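Local coordinates for OxsB protein (Bacillus megaterium, PDB 5UL3) that catalyses the oxidative ring contraction of dAMP to an oxetane aldehyde in oxetanocin A biosynthesis, using cobalamin, a [4Fe-4S] cluster and S-adenosylmethionine, at residues D602-L614 with T714-W728. Residues are numbered along the deposited sequence; the frame is centred on the assembly and turned at random.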
loop_
_atom_site.group_PDB
_atom_site.type_symbol
_atom_site.label_atom_id
_atom_site.label_comp_id
_atom_site.label_asym_id
_atom_site.label_seq_id
_atom_site.Cartn_x
_atom_site.Cartn_y
_atom_site.Cartn_z
ATOM N N ASP A 602 4.396 12.479 -21.014
ATOM C CA ASP A 602 4.815 13.796 -20.539
ATOM C C ASP A 602 4.105 14.915 -21.296
ATOM O O ASP A 602 3.752 15.946 -20.707
ATOM C CB ASP A 602 6.335 13.946 -20.679
ATOM C CG ASP A 602 7.115 13.034 -19.731
ATOM O OD1 ASP A 602 6.507 12.427 -18.825
ATOM O OD2 ASP A 602 8.351 12.926 -19.897
ATOM N N SER A 603 3.882 14.721 -22.601
ATOM C CA SER A 603 3.299 15.744 -23.465
ATOM C C SER A 603 1.824 15.999 -23.177
ATOM O O SER A 603 1.308 17.065 -23.533
ATOM C CB SER A 603 3.473 15.344 -24.935
ATOM O OG SER A 603 2.656 14.232 -25.290
ATOM N N ASN A 604 1.133 15.047 -22.559
ATOM C CA ASN A 604 -0.288 15.173 -22.261
ATOM C C ASN A 604 -0.562 15.371 -20.786
ATOM O O ASN A 604 -1.728 15.526 -20.405
ATOM C CB ASN A 604 -1.043 13.930 -22.733
ATOM C CG ASN A 604 -0.956 13.736 -24.221
ATOM O OD1 ASN A 604 -1.074 14.691 -24.980
ATOM N ND2 ASN A 604 -0.745 12.499 -24.649
ATOM N N PHE A 605 0.479 15.365 -19.954
ATOM C CA PHE A 605 0.280 15.242 -18.517
ATOM C C PHE A 605 -0.488 16.431 -17.953
ATOM O O PHE A 605 -1.422 16.258 -17.163
ATOM C CB PHE A 605 1.621 15.099 -17.801
ATOM C CG PHE A 605 1.471 14.978 -16.319
ATOM C CD1 PHE A 605 1.252 13.741 -15.744
ATOM C CD2 PHE A 605 1.486 16.101 -15.510
ATOM C CE1 PHE A 605 1.081 13.625 -14.374
ATOM C CE2 PHE A 605 1.318 15.990 -14.144
ATOM C CZ PHE A 605 1.114 14.752 -13.581
ATOM N N GLY A 606 -0.100 17.648 -18.337
ATOM C CA GLY A 606 -0.704 18.827 -17.723
ATOM C C GLY A 606 -2.190 18.931 -18.004
ATOM O O GLY A 606 -3.000 19.143 -17.091
ATOM N N VAL A 607 -2.571 18.770 -19.271
ATOM C CA VAL A 607 -3.977 18.863 -19.654
ATOM C C VAL A 607 -4.774 17.704 -19.058
ATOM O O VAL A 607 -5.868 17.899 -18.519
ATOM C CB VAL A 607 -4.114 18.914 -21.188
ATOM C CG1 VAL A 607 -5.566 18.912 -21.588
ATOM C CG2 VAL A 607 -3.428 20.144 -21.748
ATOM N N MET A 608 -4.250 16.477 -19.147
ATOM C CA MET A 608 -5.006 15.349 -18.602
ATOM C C MET A 608 -5.071 15.383 -17.077
ATOM O O MET A 608 -6.094 14.987 -16.490
ATOM C CB MET A 608 -4.420 14.022 -19.086
ATOM C CG MET A 608 -4.600 13.801 -20.581
ATOM S SD MET A 608 -6.219 14.263 -21.247
ATOM C CE MET A 608 -7.320 13.260 -20.234
ATOM N N TYR A 609 -4.015 15.856 -16.411
ATOM C CA TYR A 609 -4.110 16.049 -14.968
ATOM C C TYR A 609 -5.208 17.051 -14.631
ATOM O O TYR A 609 -5.978 16.855 -13.682
ATOM C CB TYR A 609 -2.769 16.525 -14.408
ATOM C CG TYR A 609 -2.783 16.869 -12.929
ATOM C CD1 TYR A 609 -2.493 15.906 -11.972
ATOM C CD2 TYR A 609 -3.069 18.160 -12.495
ATOM C CE1 TYR A 609 -2.496 16.217 -10.620
ATOM C CE2 TYR A 609 -3.073 18.479 -11.148
ATOM C CZ TYR A 609 -2.785 17.505 -10.216
ATOM O OH TYR A 609 -2.787 17.817 -8.874
ATOM N N THR A 610 -5.297 18.129 -15.405
ATOM C CA THR A 610 -6.306 19.153 -15.138
ATOM C C THR A 610 -7.718 18.608 -15.343
ATOM O O THR A 610 -8.610 18.847 -14.520
ATOM C CB THR A 610 -6.057 20.361 -16.035
ATOM O OG1 THR A 610 -4.727 20.840 -15.812
ATOM C CG2 THR A 610 -7.064 21.485 -15.724
ATOM N N ILE A 611 -7.936 17.875 -16.437
ATOM C CA ILE A 611 -9.231 17.248 -16.694
ATOM C C ILE A 611 -9.600 16.309 -15.556
ATOM O O ILE A 611 -10.743 16.296 -15.077
ATOM C CB ILE A 611 -9.193 16.518 -18.046
ATOM C CG1 ILE A 611 -9.223 17.547 -19.191
ATOM C CG2 ILE A 611 -10.326 15.476 -18.160
ATOM C CD1 ILE A 611 -8.889 16.971 -20.538
ATOM N N LYS A 612 -8.634 15.518 -15.093
ATOM C CA LYS A 612 -8.903 14.598 -13.991
ATOM C C LYS A 612 -9.242 15.356 -12.713
ATOM O O LYS A 612 -10.147 14.960 -11.966
ATOM C CB LYS A 612 -7.689 13.686 -13.789
ATOM C CG LYS A 612 -7.958 12.356 -13.108
ATOM C CD LYS A 612 -6.940 11.311 -13.610
ATOM C CE LYS A 612 -5.617 11.972 -14.046
ATOM N NZ LYS A 612 -4.570 11.017 -14.538
ATOM N N SER A 613 -8.518 16.446 -12.446
ATOM C CA SER A 613 -8.778 17.266 -11.267
ATOM C C SER A 613 -10.165 17.902 -11.319
ATOM O O SER A 613 -10.877 17.939 -10.308
ATOM C CB SER A 613 -7.705 18.348 -11.143
ATOM O OG SER A 613 -7.981 19.230 -10.074
ATOM N N LEU A 614 -10.560 18.427 -12.483
ATOM C CA LEU A 614 -11.899 18.996 -12.618
ATOM C C LEU A 614 -12.968 17.927 -12.466
ATOM O O LEU A 614 -14.040 18.193 -11.907
ATOM C CB LEU A 614 -12.048 19.695 -13.974
ATOM C CG LEU A 614 -11.197 20.947 -14.148
ATOM C CD1 LEU A 614 -11.204 21.373 -15.604
ATOM C CD2 LEU A 614 -11.728 22.074 -13.267
ATOM N N THR A 714 -16.788 23.687 -16.972
ATOM C CA THR A 714 -16.388 24.837 -16.175
ATOM C C THR A 714 -14.932 24.709 -15.761
ATOM O O THR A 714 -14.518 23.658 -15.269
ATOM C CB THR A 714 -17.257 24.970 -14.919
ATOM O OG1 THR A 714 -18.642 24.993 -15.288
ATOM C CG2 THR A 714 -16.904 26.246 -14.182
ATOM N N ASP A 715 -14.167 25.784 -15.946
ATOM C CA ASP A 715 -12.759 25.808 -15.578
ATOM C C ASP A 715 -12.600 26.038 -14.085
ATOM O O ASP A 715 -13.529 26.451 -13.386
ATOM C CB ASP A 715 -12.023 26.913 -16.336
ATOM C CG ASP A 715 -10.565 26.560 -16.635
ATOM O OD1 ASP A 715 -9.979 25.716 -15.905
ATOM O OD2 ASP A 715 -10.016 27.132 -17.608
ATOM N N SER A 716 -11.391 25.790 -13.598
ATOM C CA SER A 716 -11.063 26.154 -12.234
ATOM C C SER A 716 -10.946 27.671 -12.115
ATOM O O SER A 716 -10.924 28.407 -13.110
ATOM C CB SER A 716 -9.761 25.486 -11.796
ATOM O OG SER A 716 -8.673 26.003 -12.544
ATOM N N GLU A 717 -10.861 28.144 -10.870
ATOM C CA GLU A 717 -10.802 29.584 -10.643
ATOM C C GLU A 717 -9.532 30.198 -11.226
ATOM O O GLU A 717 -9.557 31.342 -11.695
ATOM C CB GLU A 717 -10.921 29.877 -9.144
ATOM C CG GLU A 717 -10.663 31.320 -8.743
ATOM C CD GLU A 717 -10.909 31.566 -7.259
ATOM O OE1 GLU A 717 -12.090 31.662 -6.856
ATOM O OE2 GLU A 717 -9.921 31.657 -6.494
ATOM N N ASP A 718 -8.426 29.451 -11.239
ATOM C CA ASP A 718 -7.172 29.939 -11.803
ATOM C C ASP A 718 -7.025 29.644 -13.298
ATOM O O ASP A 718 -5.928 29.805 -13.841
ATOM C CB ASP A 718 -5.977 29.358 -11.036
ATOM C CG ASP A 718 -6.048 27.849 -10.884
ATOM O OD1 ASP A 718 -6.981 27.231 -11.439
ATOM O OD2 ASP A 718 -5.170 27.277 -10.202
ATOM N N HIS A 719 -8.099 29.220 -13.970
ATOM C CA HIS A 719 -8.099 29.004 -15.419
ATOM C C HIS A 719 -7.073 27.959 -15.847
ATOM O O HIS A 719 -6.411 28.102 -16.874
ATOM C CB HIS A 719 -7.872 30.325 -16.157
ATOM C CG HIS A 719 -8.844 31.382 -15.760
ATOM N ND1 HIS A 719 -10.052 31.557 -16.401
ATOM C CD2 HIS A 719 -8.818 32.281 -14.748
ATOM C CE1 HIS A 719 -10.715 32.540 -15.819
ATOM N NE2 HIS A 719 -9.988 32.996 -14.814
ATOM N N ARG A 720 -6.972 26.880 -15.072
ATOM C CA ARG A 720 -5.960 25.863 -15.341
ATOM C C ARG A 720 -6.216 25.134 -16.659
ATOM O O ARG A 720 -5.268 24.857 -17.411
ATOM C CB ARG A 720 -5.898 24.873 -14.176
ATOM C CG ARG A 720 -4.795 23.822 -14.301
ATOM C CD ARG A 720 -3.422 24.414 -14.025
ATOM N NE ARG A 720 -3.307 24.900 -12.652
ATOM C CZ ARG A 720 -2.902 24.157 -11.627
ATOM N NH1 ARG A 720 -2.573 22.885 -11.818
ATOM N NH2 ARG A 720 -2.826 24.684 -10.411
ATOM N N LEU A 721 -7.476 24.798 -16.967
ATOM C CA LEU A 721 -7.727 24.102 -18.225
ATOM C C LEU A 721 -7.450 25.015 -19.415
ATOM O O LEU A 721 -6.834 24.590 -20.398
ATOM C CB LEU A 721 -9.157 23.556 -18.281
ATOM C CG LEU A 721 -9.437 22.636 -19.479
ATOM C CD1 LEU A 721 -8.480 21.444 -19.521
ATOM C CD2 LEU A 721 -10.885 22.122 -19.495
ATOM N N HIS A 722 -7.892 26.270 -19.349
ATOM C CA HIS A 722 -7.542 27.215 -20.406
ATOM C C HIS A 722 -6.029 27.297 -20.584
ATOM O O HIS A 722 -5.515 27.205 -21.706
ATOM C CB HIS A 722 -8.109 28.600 -20.099
ATOM C CG HIS A 722 -7.674 29.647 -21.080
ATOM N ND1 HIS A 722 -6.655 30.541 -20.815
ATOM C CD2 HIS A 722 -8.097 29.923 -22.336
ATOM C CE1 HIS A 722 -6.482 31.331 -21.859
ATOM N NE2 HIS A 722 -7.344 30.978 -22.797
ATOM N N ASN A 723 -5.297 27.446 -19.479
ATOM C CA ASN A 723 -3.847 27.631 -19.572
ATOM C C ASN A 723 -3.154 26.384 -20.110
ATOM O O ASN A 723 -2.278 26.484 -20.976
ATOM C CB ASN A 723 -3.263 28.009 -18.209
ATOM C CG ASN A 723 -3.691 29.397 -17.744
ATOM O OD1 ASN A 723 -4.089 30.241 -18.546
ATOM N ND2 ASN A 723 -3.602 29.633 -16.439
ATOM N N THR A 724 -3.508 25.197 -19.599
ATOM C CA THR A 724 -2.836 23.995 -20.091
ATOM C C THR A 724 -3.223 23.672 -21.532
ATOM O O THR A 724 -2.383 23.187 -22.297
ATOM C CB THR A 724 -3.101 22.785 -19.174
ATOM O OG1 THR A 724 -4.509 22.499 -19.096
ATOM C CG2 THR A 724 -2.536 23.040 -17.773
ATOM N N LEU A 725 -4.469 23.938 -21.937
ATOM C CA LEU A 725 -4.827 23.744 -23.341
ATOM C C LEU A 725 -3.999 24.656 -24.245
ATOM O O LEU A 725 -3.437 24.208 -25.254
ATOM C CB LEU A 725 -6.324 24.001 -23.553
ATOM C CG LEU A 725 -7.346 22.936 -23.134
ATOM C CD1 LEU A 725 -8.763 23.526 -23.287
ATOM C CD2 LEU A 725 -7.187 21.697 -23.983
ATOM N N LYS A 726 -3.907 25.940 -23.890
ATOM C CA LYS A 726 -3.158 26.890 -24.712
ATOM C C LYS A 726 -1.714 26.439 -24.883
ATOM O O LYS A 726 -1.176 26.447 -25.998
ATOM C CB LYS A 726 -3.209 28.285 -24.078
ATOM C CG LYS A 726 -2.494 29.355 -24.894
ATOM C CD LYS A 726 -2.589 30.703 -24.195
ATOM C CE LYS A 726 -2.104 31.819 -25.130
ATOM N NZ LYS A 726 -2.228 33.166 -24.508
ATOM N N ARG A 727 -1.083 26.020 -23.785
ATOM C CA ARG A 727 0.280 25.510 -23.849
ATOM C C ARG A 727 0.364 24.246 -24.697
ATOM O O ARG A 727 1.291 24.096 -25.504
ATOM C CB ARG A 727 0.789 25.245 -22.432
ATOM C CG ARG A 727 2.266 24.913 -22.342
ATOM C CD ARG A 727 2.675 24.767 -20.884
ATOM N NE ARG A 727 2.021 25.795 -20.081
ATOM C CZ ARG A 727 2.512 27.014 -19.878
ATOM N NH1 ARG A 727 1.835 27.887 -19.144
ATOM N NH2 ARG A 727 3.681 27.358 -20.408
ATOM N N TRP A 728 -0.598 23.328 -24.536
ATOM C CA TRP A 728 -0.576 22.085 -25.313
ATOM C C TRP A 728 -0.572 22.369 -26.812
ATOM O O TRP A 728 0.230 21.799 -27.566
ATOM C CB TRP A 728 -1.768 21.194 -24.952
ATOM C CG TRP A 728 -1.595 19.780 -25.479
ATOM C CD1 TRP A 728 -1.076 18.711 -24.800
ATOM C CD2 TRP A 728 -1.899 19.305 -26.799
ATOM N NE1 TRP A 728 -1.050 17.596 -25.613
ATOM C CE2 TRP A 728 -1.546 17.933 -26.844
ATOM C CE3 TRP A 728 -2.437 19.899 -27.945
ATOM C CZ2 TRP A 728 -1.724 17.151 -27.984
ATOM C CZ3 TRP A 728 -2.607 19.121 -29.079
ATOM C CH2 TRP A 728 -2.251 17.764 -29.091
#
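Gly606 O, lying against Thr724 CG2 across the contact, is gripped twice by Thr610: the backbone N and the hydroxyl OG1 (2.7 Å from Gly606 O) reach it from opposite faces of its plane. Thr724 OG1 likewise bonds the carbonyl four residues back, Arg720 O, though from a different rotamer, so each threonine satisfies its hydroxyl within its own helix. A hydrogen bond from Trp728 NE1 to Asn604 OD1 (3.0 Å) joins the two segments; the nitrogen lies in the carbonyl plane, and amide and indole run side by side with their planes 21° apart. Met697 of helix 683-709 touches both side chains. One turn on, Val607 is a knob among Leu721, Thr724, Leu725 and Trp728. Its CG1, anti to the backbone N (chi1 176°), meets Leu725 CD2, while CG2 presses on Thr724 O at 3.3 Å and on Trp728 CB. Leu721 returns the packing as a knob among Val607, Thr610, Ile611 and Leu614; its CD2 lies 4.0 Å from Leu614 CD1. Between these knobs, Thr610 turns its methyl CG2 to Leu721 N (3.6 Å). Beyond Leu614, whose CD2 reaches Ser716 N, the loop is tied to the start of helix 720-728. Asp715 OD1 uses its syn lone pair for Leu721 N at 2.9 Å and also takes Ser716 N, and OD2 takes His722 N. The helix segments are nearly antiparallel, at 161° with axes 8.7 Å apart, in the C-terminal helix bundle, away from the residues that bind cobalamin and the iron-sulfur cluster. Chemically, the seam is mainly apolar interlocking with a polar fastening at the tryptophan end, while the Asp715 carboxylate probably offsets the positive end of the helix dipole.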